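Local coordinates for protein ornithine cyclodeaminase (Methanococcus maripaludis S2, PDB 3C2Q) that catalyses the conversion of ornithine to proline with release of ammonia, using NAD(+) as cofactor, at residues K121-I126 against G162-I167; A156-L161 against K336-L341; H176-A181 against I205-A210; N219-G224 against C234-I239. All coordinates share one frame; numbering follows the deposited sequence.

Interaction 1 of 4, residues K121-I126 against G162-I167; sequences KEMHEI and GYIQAI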
loop_
_atom_site.group_PDB
_atom_site.type_symbol
_atom_site.label_atom_id
_atom_site.label_comp_id
_atom_site.label_asym_id
_atom_site.label_seq_id
_atom_site.Cartn_x
_atom_site.Cartn_y
_atom_site.Cartn_z
ATOM N N LYS B 121 -23.084 -1.726 -16.862
ATOM C CA LYS B 121 -23.755 -2.371 -18.004
ATOM C C LYS B 121 -23.973 -3.868 -17.728
ATOM O O LYS B 121 -25.072 -4.411 -17.971
ATOM C CB LYS B 121 -22.958 -2.211 -19.288
ATOM C CG LYS B 121 -23.657 -2.862 -20.520
ATOM C CD LYS B 121 -24.766 -1.940 -21.055
ATOM C CE LYS B 121 -26.028 -2.712 -21.503
ATOM N NZ LYS B 121 -27.245 -1.812 -21.446
ATOM N N GLU B 122 -22.927 -4.540 -17.241
ATOM C CA GLU B 122 -23.060 -5.938 -16.889
ATOM C C GLU B 122 -24.075 -6.201 -15.767
ATOM O O GLU B 122 -24.874 -7.147 -15.865
ATOM C CB GLU B 122 -21.701 -6.564 -16.582
ATOM C CG GLU B 122 -21.675 -8.030 -16.948
ATOM C CD GLU B 122 -20.302 -8.672 -16.816
ATOM O OE1 GLU B 122 -19.279 -7.924 -16.728
ATOM O OE2 GLU B 122 -20.259 -9.936 -16.807
HETATM N N MSE B 123 -24.077 -5.381 -14.713
HETATM C CA MSE B 123 -25.050 -5.547 -13.637
HETATM C C MSE B 123 -26.497 -5.356 -14.169
HETATM O O MSE B 123 -27.425 -6.044 -13.755
HETATM C CB MSE B 123 -24.806 -4.540 -12.515
HETATM C CG MSE B 123 -23.492 -4.766 -11.742
HETATM SE SE MSE B 123 -23.287 -3.322 -10.442
HETATM C CE MSE B 123 -24.786 -3.625 -9.238
ATOM N N HIS B 124 -26.665 -4.402 -15.073
ATOM C CA HIS B 124 -27.981 -4.138 -15.664
ATOM C C HIS B 124 -28.449 -5.348 -16.480
ATOM O O HIS B 124 -29.572 -5.811 -16.319
ATOM C CB HIS B 124 -27.939 -2.873 -16.511
ATOM C CG HIS B 124 -29.278 -2.467 -17.041
ATOM N ND1 HIS B 124 -30.130 -1.633 -16.349
ATOM C CD2 HIS B 124 -29.914 -2.793 -18.190
ATOM C CE1 HIS B 124 -31.229 -1.451 -17.055
ATOM N NE2 HIS B 124 -31.122 -2.141 -18.178
ATOM N N GLU B 125 -27.565 -5.879 -17.315
ATOM C CA GLU B 125 -27.857 -7.076 -18.095
ATOM C C GLU B 125 -28.190 -8.262 -17.197
ATOM O O GLU B 125 -29.160 -8.994 -17.447
ATOM C CB GLU B 125 -26.656 -7.438 -18.966
ATOM C CG GLU B 125 -26.396 -6.471 -20.090
ATOM C CD GLU B 125 -25.082 -6.770 -20.824
ATOM O OE1 GLU B 125 -24.181 -7.445 -20.254
ATOM O OE2 GLU B 125 -24.933 -6.307 -21.975
ATOM N N ILE B 126 -27.384 -8.465 -16.153
ATOM C CA ILE B 126 -27.601 -9.563 -15.226
ATOM C C ILE B 126 -28.925 -9.423 -14.452
ATOM O O ILE B 126 -29.650 -10.418 -14.276
ATOM C CB ILE B 126 -26.357 -9.778 -14.277
ATOM C CG1 ILE B 126 -25.189 -10.394 -15.059
ATOM C CG2 ILE B 126 -26.732 -10.615 -13.047
ATOM C CD1 ILE B 126 -23.789 -10.223 -14.396
ATOM N N GLY B 162 -33.315 -3.825 -6.826
ATOM C CA GLY B 162 -33.358 -5.201 -7.279
ATOM C C GLY B 162 -32.099 -5.743 -7.920
ATOM O O GLY B 162 -32.135 -6.844 -8.487
ATOM N N TYR B 163 -30.975 -5.009 -7.822
ATOM C CA TYR B 163 -29.701 -5.496 -8.390
ATOM C C TYR B 163 -29.021 -6.619 -7.592
ATOM O O TYR B 163 -28.195 -7.350 -8.133
ATOM C CB TYR B 163 -28.689 -4.353 -8.579
ATOM C CG TYR B 163 -29.059 -3.388 -9.660
ATOM C CD1 TYR B 163 -28.751 -3.640 -10.993
ATOM C CD2 TYR B 163 -29.736 -2.227 -9.350
ATOM C CE1 TYR B 163 -29.129 -2.739 -11.995
ATOM C CE2 TYR B 163 -30.099 -1.317 -10.338
ATOM C CZ TYR B 163 -29.796 -1.581 -11.644
ATOM O OH TYR B 163 -30.172 -0.639 -12.598
ATOM N N ILE B 164 -29.368 -6.753 -6.321
ATOM C CA ILE B 164 -28.608 -7.576 -5.394
ATOM C C ILE B 164 -29.426 -8.770 -4.913
ATOM O O ILE B 164 -30.433 -8.565 -4.272
ATOM C CB ILE B 164 -28.165 -6.733 -4.138
ATOM C CG1 ILE B 164 -27.461 -5.411 -4.545
ATOM C CG2 ILE B 164 -27.326 -7.569 -3.194
ATOM C CD1 ILE B 164 -26.397 -5.578 -5.585
ATOM N N GLN B 165 -28.957 -10.001 -5.159
ATOM C CA GLN B 165 -29.686 -11.211 -4.714
ATOM C C GLN B 165 -29.134 -11.873 -3.442
ATOM O O GLN B 165 -29.743 -12.784 -2.879
ATOM C CB GLN B 165 -29.785 -12.215 -5.869
ATOM C CG GLN B 165 -30.801 -11.821 -6.973
ATOM C CD GLN B 165 -30.488 -10.508 -7.691
ATOM O OE1 GLN B 165 -29.449 -10.371 -8.341
ATOM N NE2 GLN B 165 -31.389 -9.526 -7.569
ATOM N N ALA B 166 -27.984 -11.400 -2.954
ATOM C CA ALA B 166 -27.441 -11.909 -1.719
ATOM C C ALA B 166 -26.373 -10.967 -1.208
ATOM O O ALA B 166 -25.689 -10.321 -2.011
ATOM C CB ALA B 166 -26.837 -13.357 -1.898
ATOM N N ILE B 167 -26.219 -10.930 0.115
ATOM C CA ILE B 167 -25.100 -10.201 0.772
ATOM C C ILE B 167 -24.385 -11.086 1.773
ATOM O O ILE B 167 -25.006 -11.662 2.669
ATOM C CB ILE B 167 -25.563 -8.897 1.496
ATOM C CG1 ILE B 167 -26.119 -7.894 0.467
ATOM C CG2 ILE B 167 -24.372 -8.265 2.305
ATOM C CD1 ILE B 167 -26.479 -6.527 1.050
#
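Tyr163 brings its ring to helix 112-133 just after Gly162, which closes helix 152-160 in a Schellman motif, at backbone angles that call for glycine. With CG anti to its carbonyl carbon (chi1 -69°), the tyrosine turns toward the helix, and the ring lies with one edge along it. In the plane of that ring, Tyr163 CD1 faces the carbonyl oxygen Met123 O at 3.9 Å, and Tyr163 CE1 comes within 4.1 Å of His124 CA. Nearer the backbone, the bent selenomethionine chain of Met123 crosses the tyrosine at about a right angle and sets its CE 4.0 Å from Tyr163 CB. At the far end the phenol oxygen passes His124 ND1 but is hydrogen-bonded to Glu342, while Arg127 makes a cation-pi contact with the ring. A phenylalanine in place of Tyr163 would probably leave the Glu342 carboxylate without its phenol partner. Ile164 starts off away from the helix, but its CD1 turns back to within 4.4 Å of Met123 CE. Gln165 folds onto its own turn: NE2 gives a 2.9 Å bond to Gly162 O, approaching from above the carbonyl plane. Across the contact the forces are thus van der Waals, apolar side chains plus a ring edge against a carbonyl oxygen; Tyr163 OH finds its bond in Glu342, and Gln165 NE2 within its turn.

Interaction 2 of 4, residues A156-L161 against K336-L341; sequences AKMVEL and KELERL
The carboxylate of Glu339 approaches Lys157 along the lysine's aliphatic part, with Glu339 OE2 4.4 Å from Lys157 CG. The lysine's ammonium group is engaged elsewhere: Lys157 NZ forms a 3.0 Å salt bridge with Glu160 OE1, reaching it from well above the carboxylate plane (55° out of it). Lys157 NZ and Glu339 OE2 remain 5.9 Å apart, opposite charges that may attract each other without touching. On the second helix the guanidinium group of Arg340 is gripped at its edge, where NE and NH2 bind the two oxygens of Glu337 side-on. The shorter of these bonds, Arg340 NH2 to Glu337 OE2, is 2.7 Å and lies in the guanidinium plane. The apolar half of the contact is simpler. Met158, a selenomethionine, has CG beside its backbone N (chi1 -63°), which carries its extended chain toward helix 327-342. There it crosses Leu338 at about a right angle, so that Leu338 CD1 rests against the flank of the chain, 3.8 Å from Met158 CG and 4.2 Å from Met158 SE. Leu331, Leu334 and Leu335 also touch Met158, while Tyr163 and Ala120 pack on Leu338. The pattern, a buried methionine-leucine pair with charged side chains beside it, joins two helices of a Rossmann-type domain. Helix 152-160 makes the beta-alpha-beta crossover between parallel strands 138-142 and 166-170. Helix 327-342 follows strand 321-324 at the sheet's edge and begins at Val327, which by similarity belongs to the NAD(+) site.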
loop_
_atom_site.group_PDB
_atom_site.type_symbol
_atom_site.label_atom_id
_atom_site.label_comp_id
_atom_site.label_asym_id
_atom_site.label_seq_id
_atom_site.Cartn_x
_atom_site.Cartn_y
_atom_site.Cartn_z
ATOM N N ALA B 156 -27.370 0.391 -0.402
ATOM C CA ALA B 156 -28.773 0.128 0.013
ATOM C C ALA B 156 -29.753 0.371 -1.145
ATOM O O ALA B 156 -30.696 -0.391 -1.359
ATOM C CB ALA B 156 -29.141 0.999 1.215
ATOM N N LYS B 157 -29.524 1.440 -1.888
ATOM C CA LYS B 157 -30.288 1.714 -3.098
ATOM C C LYS B 157 -30.217 0.619 -4.177
ATOM O O LYS B 157 -31.244 0.284 -4.809
ATOM C CB LYS B 157 -29.923 3.097 -3.649
ATOM C CG LYS B 157 -30.764 3.547 -4.853
ATOM C CD LYS B 157 -32.233 3.657 -4.524
ATOM C CE LYS B 157 -32.496 4.840 -3.623
ATOM N NZ LYS B 157 -33.971 5.147 -3.582
HETATM N N MSE B 158 -29.036 0.037 -4.395
HETATM C CA MSE B 158 -28.908 -1.078 -5.335
HETATM C C MSE B 158 -29.744 -2.270 -4.884
HETATM O O MSE B 158 -30.356 -2.933 -5.719
HETATM C CB MSE B 158 -27.435 -1.493 -5.545
HETATM C CG MSE B 158 -26.610 -0.387 -6.169
HETATM SE SE MSE B 158 -24.666 -0.832 -6.048
HETATM C CE MSE B 158 -23.983 0.981 -6.381
ATOM N N VAL B 159 -29.753 -2.548 -3.584
ATOM C CA VAL B 159 -30.626 -3.590 -3.015
ATOM C C VAL B 159 -32.108 -3.244 -3.281
ATOM O O VAL B 159 -32.853 -4.067 -3.829
ATOM C CB VAL B 159 -30.398 -3.768 -1.500
ATOM C CG1 VAL B 159 -31.298 -4.859 -0.944
ATOM C CG2 VAL B 159 -28.901 -4.158 -1.194
ATOM N N GLU B 160 -32.489 -2.009 -2.942
ATOM C CA GLU B 160 -33.841 -1.496 -3.167
ATOM C C GLU B 160 -34.264 -1.657 -4.630
ATOM O O GLU B 160 -35.389 -2.105 -4.914
ATOM C CB GLU B 160 -33.916 -0.032 -2.688
ATOM C CG GLU B 160 -35.290 0.612 -2.837
ATOM C CD GLU B 160 -35.350 2.048 -2.337
ATOM O OE1 GLU B 160 -34.305 2.640 -1.904
ATOM O OE2 GLU B 160 -36.489 2.582 -2.344
ATOM N N LEU B 161 -33.353 -1.362 -5.559
ATOM C CA LEU B 161 -33.650 -1.405 -6.991
ATOM C C LEU B 161 -33.598 -2.804 -7.632
ATOM O O LEU B 161 -33.792 -2.936 -8.843
ATOM C CB LEU B 161 -32.742 -0.447 -7.782
ATOM C CG LEU B 161 -32.889 1.080 -7.598
ATOM C CD1 LEU B 161 -31.723 1.809 -8.242
ATOM C CD2 LEU B 161 -34.216 1.595 -8.173
ATOM N N LYS B 336 -25.006 6.135 -9.771
ATOM C CA LYS B 336 -25.400 7.133 -10.779
ATOM C C LYS B 336 -25.447 6.513 -12.172
ATOM O O LYS B 336 -26.351 6.806 -12.948
ATOM C CB LYS B 336 -24.473 8.340 -10.762
ATOM C CG LYS B 336 -24.558 9.165 -9.511
ATOM C CD LYS B 336 -23.646 10.401 -9.630
ATOM C CE LYS B 336 -23.209 10.936 -8.275
ATOM N NZ LYS B 336 -24.352 11.465 -7.475
ATOM N N GLU B 337 -24.488 5.634 -12.487
ATOM C CA GLU B 337 -24.429 5.013 -13.799
ATOM C C GLU B 337 -25.595 4.013 -14.003
ATOM O O GLU B 337 -26.191 3.958 -15.094
ATOM C CB GLU B 337 -23.058 4.368 -14.025
ATOM C CG GLU B 337 -22.835 3.749 -15.413
ATOM C CD GLU B 337 -22.959 4.730 -16.597
ATOM O OE1 GLU B 337 -23.006 5.961 -16.396
ATOM O OE2 GLU B 337 -23.033 4.231 -17.742
ATOM N N LEU B 338 -25.915 3.238 -12.960
ATOM C CA LEU B 338 -27.078 2.338 -12.961
ATOM C C LEU B 338 -28.387 3.150 -13.163
ATOM O O LEU B 338 -29.235 2.766 -13.966
ATOM C CB LEU B 338 -27.137 1.527 -11.655
ATOM C CG LEU B 338 -26.010 0.513 -11.366
ATOM C CD1 LEU B 338 -26.079 -0.015 -9.911
ATOM C CD2 LEU B 338 -26.054 -0.611 -12.379
ATOM N N GLU B 339 -28.527 4.272 -12.458
ATOM C CA GLU B 339 -29.688 5.164 -12.641
ATOM C C GLU B 339 -29.772 5.735 -14.066
ATOM O O GLU B 339 -30.870 5.805 -14.641
ATOM C CB GLU B 339 -29.713 6.253 -11.570
ATOM C CG GLU B 339 -29.917 5.671 -10.170
ATOM C CD GLU B 339 -29.727 6.689 -9.059
ATOM O OE1 GLU B 339 -28.853 7.573 -9.197
ATOM O OE2 GLU B 339 -30.414 6.585 -8.027
ATOM N N ARG B 340 -28.626 6.084 -14.650
ATOM C CA ARG B 340 -28.548 6.518 -16.062
ATOM C C ARG B 340 -29.075 5.450 -17.030
ATOM O O ARG B 340 -29.893 5.756 -17.915
ATOM C CB ARG B 340 -27.111 6.913 -16.444
ATOM C CG ARG B 340 -26.980 7.697 -17.763
ATOM C CD ARG B 340 -25.511 7.863 -18.229
ATOM N NE ARG B 340 -24.899 6.581 -18.595
ATOM C CZ ARG B 340 -25.085 5.945 -19.755
ATOM N NH1 ARG B 340 -25.858 6.466 -20.701
ATOM N NH2 ARG B 340 -24.497 4.782 -19.975
ATOM N N LEU B 341 -28.598 4.208 -16.871
ATOM C CA LEU B 341 -29.063 3.070 -17.670
ATOM C C LEU B 341 -30.559 2.772 -17.519
ATOM O O LEU B 341 -31.216 2.432 -18.502
ATOM C CB LEU B 341 -28.271 1.794 -17.358
ATOM C CG LEU B 341 -26.788 1.767 -17.681
ATOM C CD1 LEU B 341 -26.141 0.457 -17.171
ATOM C CD2 LEU B 341 -26.548 1.970 -19.172
#

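Interaction 3 of 4, residues H176-A181 against I205-A210; sequences HDIESA and IYAINA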
loop_
_atom_site.group_PDB
_atom_site.type_symbol
_atom_site.label_atom_id
_atom_site.label_comp_id
_atom_site.label_asym_id
_atom_site.label_seq_id
_atom_site.Cartn_x
_atom_site.Cartn_y
_atom_site.Cartn_z
ATOM N N HIS B 176 -22.541 -1.424 11.649
ATOM C CA HIS B 176 -22.299 -0.023 11.239
ATOM C C HIS B 176 -23.342 0.536 10.294
ATOM O O HIS B 176 -23.652 1.730 10.378
ATOM C CB HIS B 176 -20.867 0.226 10.712
ATOM C CG HIS B 176 -19.807 0.062 11.777
ATOM N ND1 HIS B 176 -19.738 0.870 12.897
ATOM C CD2 HIS B 176 -18.782 -0.817 11.885
ATOM C CE1 HIS B 176 -18.709 0.501 13.642
ATOM N NE2 HIS B 176 -18.128 -0.537 13.061
ATOM N N ASP B 177 -23.858 -0.303 9.395
ATOM C CA ASP B 177 -25.015 0.075 8.572
ATOM C C ASP B 177 -26.163 0.510 9.514
ATOM O O ASP B 177 -26.798 1.558 9.330
ATOM C CB ASP B 177 -25.459 -1.088 7.682
ATOM C CG ASP B 177 -26.803 -0.823 6.961
ATOM O OD1 ASP B 177 -26.913 0.118 6.121
ATOM O OD2 ASP B 177 -27.752 -1.598 7.217
ATOM N N ILE B 178 -26.387 -0.284 10.553
ATOM C CA ILE B 178 -27.487 -0.015 11.475
ATOM C C ILE B 178 -27.211 1.204 12.346
ATOM O O ILE B 178 -28.112 2.024 12.563
ATOM C CB ILE B 178 -27.839 -1.301 12.281
ATOM C CG1 ILE B 178 -28.514 -2.283 11.317
ATOM C CG2 ILE B 178 -28.762 -0.930 13.511
ATOM C CD1 ILE B 178 -28.537 -3.755 11.767
ATOM N N GLU B 179 -25.968 1.357 12.812
ATOM C CA GLU B 179 -25.519 2.599 13.443
ATOM C C GLU B 179 -25.855 3.819 12.610
ATOM O O GLU B 179 -26.305 4.856 13.159
ATOM C CB GLU B 179 -24.002 2.607 13.707
ATOM C CG GLU B 179 -23.541 3.762 14.553
ATOM C CD GLU B 179 -22.023 4.008 14.479
ATOM O OE1 GLU B 179 -21.254 3.074 14.108
ATOM O OE2 GLU B 179 -21.580 5.136 14.786
ATOM N N SER B 180 -25.605 3.735 11.299
ATOM C CA SER B 180 -25.827 4.916 10.476
ATOM C C SER B 180 -27.333 5.136 10.291
ATOM O O SER B 180 -27.780 6.277 10.256
ATOM C CB SER B 180 -25.055 4.872 9.131
ATOM O OG SER B 180 -25.538 3.814 8.339
ATOM N N ALA B 181 -28.107 4.058 10.215
ATOM C CA ALA B 181 -29.570 4.179 10.115
ATOM C C ALA B 181 -30.171 4.814 11.369
ATOM O O ALA B 181 -30.991 5.730 11.265
ATOM C CB ALA B 181 -30.210 2.819 9.825
ATOM N N ILE B 205 -22.173 0.596 19.921
ATOM C CA ILE B 205 -22.774 -0.279 20.969
ATOM C C ILE B 205 -24.275 -0.014 21.169
ATOM O O ILE B 205 -25.040 -0.966 21.386
ATOM C CB ILE B 205 -21.980 -0.253 22.318
ATOM C CG1 ILE B 205 -22.433 -1.347 23.300
ATOM C CG2 ILE B 205 -21.972 1.131 22.971
ATOM C CD1 ILE B 205 -22.352 -2.781 22.768
ATOM N N TYR B 206 -24.714 1.248 21.049
ATOM C CA TYR B 206 -26.162 1.513 21.123
ATOM C C TYR B 206 -26.872 0.774 20.010
ATOM O O TYR B 206 -27.957 0.230 20.219
ATOM C CB TYR B 206 -26.521 2.988 21.025
ATOM C CG TYR B 206 -26.097 3.869 22.147
ATOM C CD1 TYR B 206 -25.816 3.357 23.421
ATOM C CD2 TYR B 206 -26.056 5.247 21.958
ATOM C CE1 TYR B 206 -25.434 4.173 24.436
ATOM C CE2 TYR B 206 -25.695 6.097 22.980
ATOM C CZ TYR B 206 -25.389 5.559 24.218
ATOM O OH TYR B 206 -25.007 6.416 25.221
ATOM N N ALA B 207 -26.271 0.729 18.811
ATOM C CA ALA B 207 -26.910 0.033 17.690
ATOM C C ALA B 207 -26.983 -1.490 17.901
ATOM O O ALA B 207 -28.003 -2.134 17.602
ATOM C CB ALA B 207 -26.210 0.377 16.327
ATOM N N ILE B 208 -25.904 -2.063 18.424
ATOM C CA ILE B 208 -25.899 -3.508 18.728
ATOM C C ILE B 208 -26.967 -3.782 19.825
ATOM O O ILE B 208 -27.744 -4.724 19.709
ATOM C CB ILE B 208 -24.504 -3.957 19.206
ATOM C CG1 ILE B 208 -23.489 -3.895 18.033
ATOM C CG2 ILE B 208 -24.532 -5.414 19.833
ATOM C CD1 ILE B 208 -21.998 -3.853 18.500
ATOM N N ASN B 209 -26.973 -2.953 20.862
ATOM C CA ASN B 209 -27.935 -3.107 21.994
ATOM C C ASN B 209 -29.377 -3.089 21.487
ATOM O O ASN B 209 -30.205 -3.904 21.884
ATOM C CB ASN B 209 -27.699 -2.012 23.033
ATOM C CG ASN B 209 -28.197 -2.413 24.411
ATOM O OD1 ASN B 209 -28.091 -3.579 24.783
ATOM N ND2 ASN B 209 -28.721 -1.452 25.176
ATOM N N ALA B 210 -29.653 -2.201 20.543
ATOM C CA ALA B 210 -30.983 -2.065 19.958
ATOM C C ALA B 210 -31.418 -3.307 19.199
ATOM O O ALA B 210 -32.584 -3.751 19.309
ATOM C CB ALA B 210 -31.059 -0.790 19.075
#
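Ala207 and Glu179 show how closely two helices can approach when one of them offers only a methyl group. Their CA atoms are 5.2 Å apart, and Ala207 CB sits directly on the facing helix backbone, 3.7 Å from Glu179 N. To one side of it, Ile178 CG2 lies 4.0 Å from Ala207 CB. This branch is the one opposite the isoleucine's backbone N, while CG1 takes the place beside that N, which leaves the smaller branch to meet the alanine. Glu179 contributes only the root of its side chain, its CB 4.1 Å from Ala207 CB. Beyond CB the glutamate trails off in an extended chain, with CG anti to the backbone N (chi1 -171°), and carries its carboxylate past the alanine to a cluster of polar partners. There His176 ND1 gives Glu179 OE1 a nearly straight 2.9 Å bond (160°), with the oxygen in the plane of the imidazole ring. The rest of the grip comes from the hydroxyl of Thr185 and the backbone nitrogens of Leu187 and Gly188. His176 is held in turn by a ring stack with His204 and an edge-to-face contact with His148. Helix 203-214 also meets a neighbouring subunit: Asn209 OD1 accepts a hydrogen bond from Leu22 N of that subunit, and Phe26 of the same subunit packs on Tyr206. Chemically, the division of labour is clear: the helices meet through a methyl set on backbone and a few carbon groups, while the buried carboxylate of the glutamate is held by four hydrogen-bonding partners.

Interaction 4 of 4, residues N219-G224 against C234-I239; sequences NAVESG and CIKNNI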
loop_
_atom_site.group_PDB
_atom_site.type_symbol
_atom_site.label_atom_id
_atom_site.label_comp_id
_atom_site.label_asym_id
_atom_site.label_seq_id
_atom_site.Cartn_x
_atom_site.Cartn_y
_atom_site.Cartn_z
ATOM N N ASN B 219 -36.951 -8.379 13.289
ATOM C CA ASN B 219 -37.805 -7.841 14.361
ATOM C C ASN B 219 -37.673 -6.339 14.515
ATOM O O ASN B 219 -38.665 -5.639 14.768
ATOM C CB ASN B 219 -37.472 -8.475 15.710
ATOM C CG ASN B 219 -37.951 -9.910 15.820
ATOM O OD1 ASN B 219 -38.578 -10.428 14.912
ATOM N ND2 ASN B 219 -37.627 -10.558 16.936
ATOM N N ALA B 220 -36.436 -5.838 14.434
ATOM C CA ALA B 220 -36.176 -4.395 14.478
ATOM C C ALA B 220 -36.813 -3.631 13.316
ATOM O O ALA B 220 -37.198 -2.484 13.471
ATOM C CB ALA B 220 -34.631 -4.115 14.506
ATOM N N VAL B 221 -36.867 -4.245 12.147
ATOM C CA VAL B 221 -37.543 -3.635 11.012
ATOM C C VAL B 221 -39.072 -3.660 11.261
ATOM O O VAL B 221 -39.740 -2.636 11.124
ATOM C CB VAL B 221 -37.177 -4.307 9.666
ATOM C CG1 VAL B 221 -38.097 -3.817 8.554
ATOM C CG2 VAL B 221 -35.680 -4.025 9.294
ATOM N N GLU B 222 -39.580 -4.820 11.669
ATOM C CA GLU B 222 -41.006 -4.996 11.986
ATOM C C GLU B 222 -41.501 -4.071 13.094
ATOM O O GLU B 222 -42.603 -3.534 12.990
ATOM C CB GLU B 222 -41.310 -6.472 12.262
ATOM C CG GLU B 222 -41.293 -7.290 10.968
ATOM C CD GLU B 222 -41.560 -8.794 11.148
ATOM O OE1 GLU B 222 -41.768 -9.261 12.304
ATOM O OE2 GLU B 222 -41.554 -9.499 10.106
ATOM N N SER B 223 -40.685 -3.826 14.119
ATOM C CA SER B 223 -41.022 -2.857 15.173
ATOM C C SER B 223 -40.916 -1.353 14.823
ATOM O O SER B 223 -41.270 -0.503 15.651
ATOM C CB SER B 223 -40.183 -3.123 16.417
ATOM O OG SER B 223 -38.861 -2.616 16.256
ATOM N N GLY B 224 -40.418 -1.016 13.628
ATOM C CA GLY B 224 -40.150 0.374 13.262
ATOM C C GLY B 224 -38.884 0.982 13.853
ATOM O O GLY B 224 -38.629 2.174 13.678
ATOM N N CYS B 234 -32.644 -5.314 2.703
ATOM C CA CYS B 234 -32.625 -6.778 2.547
ATOM C C CYS B 234 -33.912 -7.383 3.127
ATOM O O CYS B 234 -34.521 -8.259 2.504
ATOM C CB CYS B 234 -31.398 -7.412 3.220
ATOM S SG CYS B 234 -29.849 -7.107 2.295
ATOM N N ILE B 235 -34.285 -6.944 4.328
ATOM C CA ILE B 235 -35.547 -7.388 4.938
ATOM C C ILE B 235 -36.729 -7.085 4.009
ATOM O O ILE B 235 -37.521 -7.986 3.683
ATOM C CB ILE B 235 -35.761 -6.770 6.341
ATOM C CG1 ILE B 235 -34.663 -7.256 7.320
ATOM C CG2 ILE B 235 -37.205 -7.057 6.887
ATOM C CD1 ILE B 235 -34.451 -8.820 7.352
ATOM N N LYS B 236 -36.827 -5.839 3.554
ATOM C CA LYS B 236 -37.999 -5.407 2.772
ATOM C C LYS B 236 -38.109 -6.119 1.466
ATOM O O LYS B 236 -39.220 -6.333 0.965
ATOM C CB LYS B 236 -37.981 -3.907 2.493
ATOM C CG LYS B 236 -37.942 -3.040 3.735
ATOM C CD LYS B 236 -39.062 -3.344 4.748
ATOM C CE LYS B 236 -40.351 -2.625 4.428
ATOM N NZ LYS B 236 -41.240 -2.585 5.644
ATOM N N ASN B 237 -36.963 -6.479 0.887
ATOM C CA ASN B 237 -36.961 -7.025 -0.450
ATOM C C ASN B 237 -36.696 -8.518 -0.464
ATOM O O ASN B 237 -36.525 -9.100 -1.518
ATOM C CB ASN B 237 -35.972 -6.249 -1.342
ATOM C CG ASN B 237 -36.435 -4.846 -1.602
ATOM O OD1 ASN B 237 -37.332 -4.635 -2.417
ATOM N ND2 ASN B 237 -35.865 -3.876 -0.892
ATOM N N ASN B 238 -36.695 -9.114 0.726
ATOM C CA ASN B 238 -36.426 -10.540 0.911
ATOM C C ASN B 238 -35.112 -10.976 0.252
ATOM O O ASN B 238 -35.064 -12.004 -0.440
ATOM C CB ASN B 238 -37.614 -11.396 0.421
ATOM C CG ASN B 238 -38.955 -10.900 0.958
ATOM O OD1 ASN B 238 -39.863 -10.578 0.184
ATOM N ND2 ASN B 238 -39.080 -10.817 2.285
ATOM N N ILE B 239 -34.052 -10.178 0.464
ATOM C CA ILE B 239 -32.719 -10.536 -0.010
ATOM C C ILE B 239 -31.993 -11.244 1.107
ATOM O O ILE B 239 -31.851 -10.691 2.175
ATOM C CB ILE B 239 -31.919 -9.293 -0.485
ATOM C CG1 ILE B 239 -32.484 -8.814 -1.802
ATOM C CG2 ILE B 239 -30.427 -9.654 -0.758
ATOM C CD1 ILE B 239 -33.288 -7.616 -1.688
#
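Val221 and Ile235 slide past each other in opposite directions, and their branches interdigitate in two pairs. Val221 CG1 meets Ile235 CG2 at 3.8 Å, while Val221 CG2 lies 3.9 Å from Ile235 CG1. The valine torsion explains the pairing: with CG1 anti to the backbone N (chi1 169°) and CG2 beside it, both methyls spread across the isoleucine. CG1 has a second neighbour in Lys236, whose chain bends at two successive bonds and crosses the valine obliquely to put CD 4.0 Å from Val221 CG1. Cut back to alanine, Val221 would lose both methyls, which would probably open a gap beside Ile235 and leave the Lys236 chain freer to turn. Leu226 also touches Val221, while Ile217 and Tyr241 touch Ile235. Schellman motifs follow the contact at Gly224 and Asn238. In the second, Ile239 N reaches back to Cys234 O with a 2.8 Å bond, and strand 241-244 follows. Since the helices grip each other through aliphatic carbons, their attraction rests on shape and on removing these carbons from water, with the exposed lysine's methylenes shielding the edge of the valine.

In the fold
All four contacts belong to the Rossmann-fold part of the chain and tie together helices flanking its parallel sheet. Interactions 1 and 2 have centres about 9 Å apart and alternate along the chain; they touch where Tyr163 packs on Leu338, so that helices 112-133, 152-160 and 327-342 form one packed group. Interaction 1 closes before 3 opens, and 3 before 4; both 3 and 4 fall between the two segments of interaction 2. Interaction 4, centred about 20 Å from interactions 1 and 2, joins them through Ile239, which touches Val159 and Ile164. Interaction 3, about 15 Å from interaction 4 between centres, includes helix 171-183, whose first residues, Asn171 and Ala172, probably bind NAD(+), as in relatives.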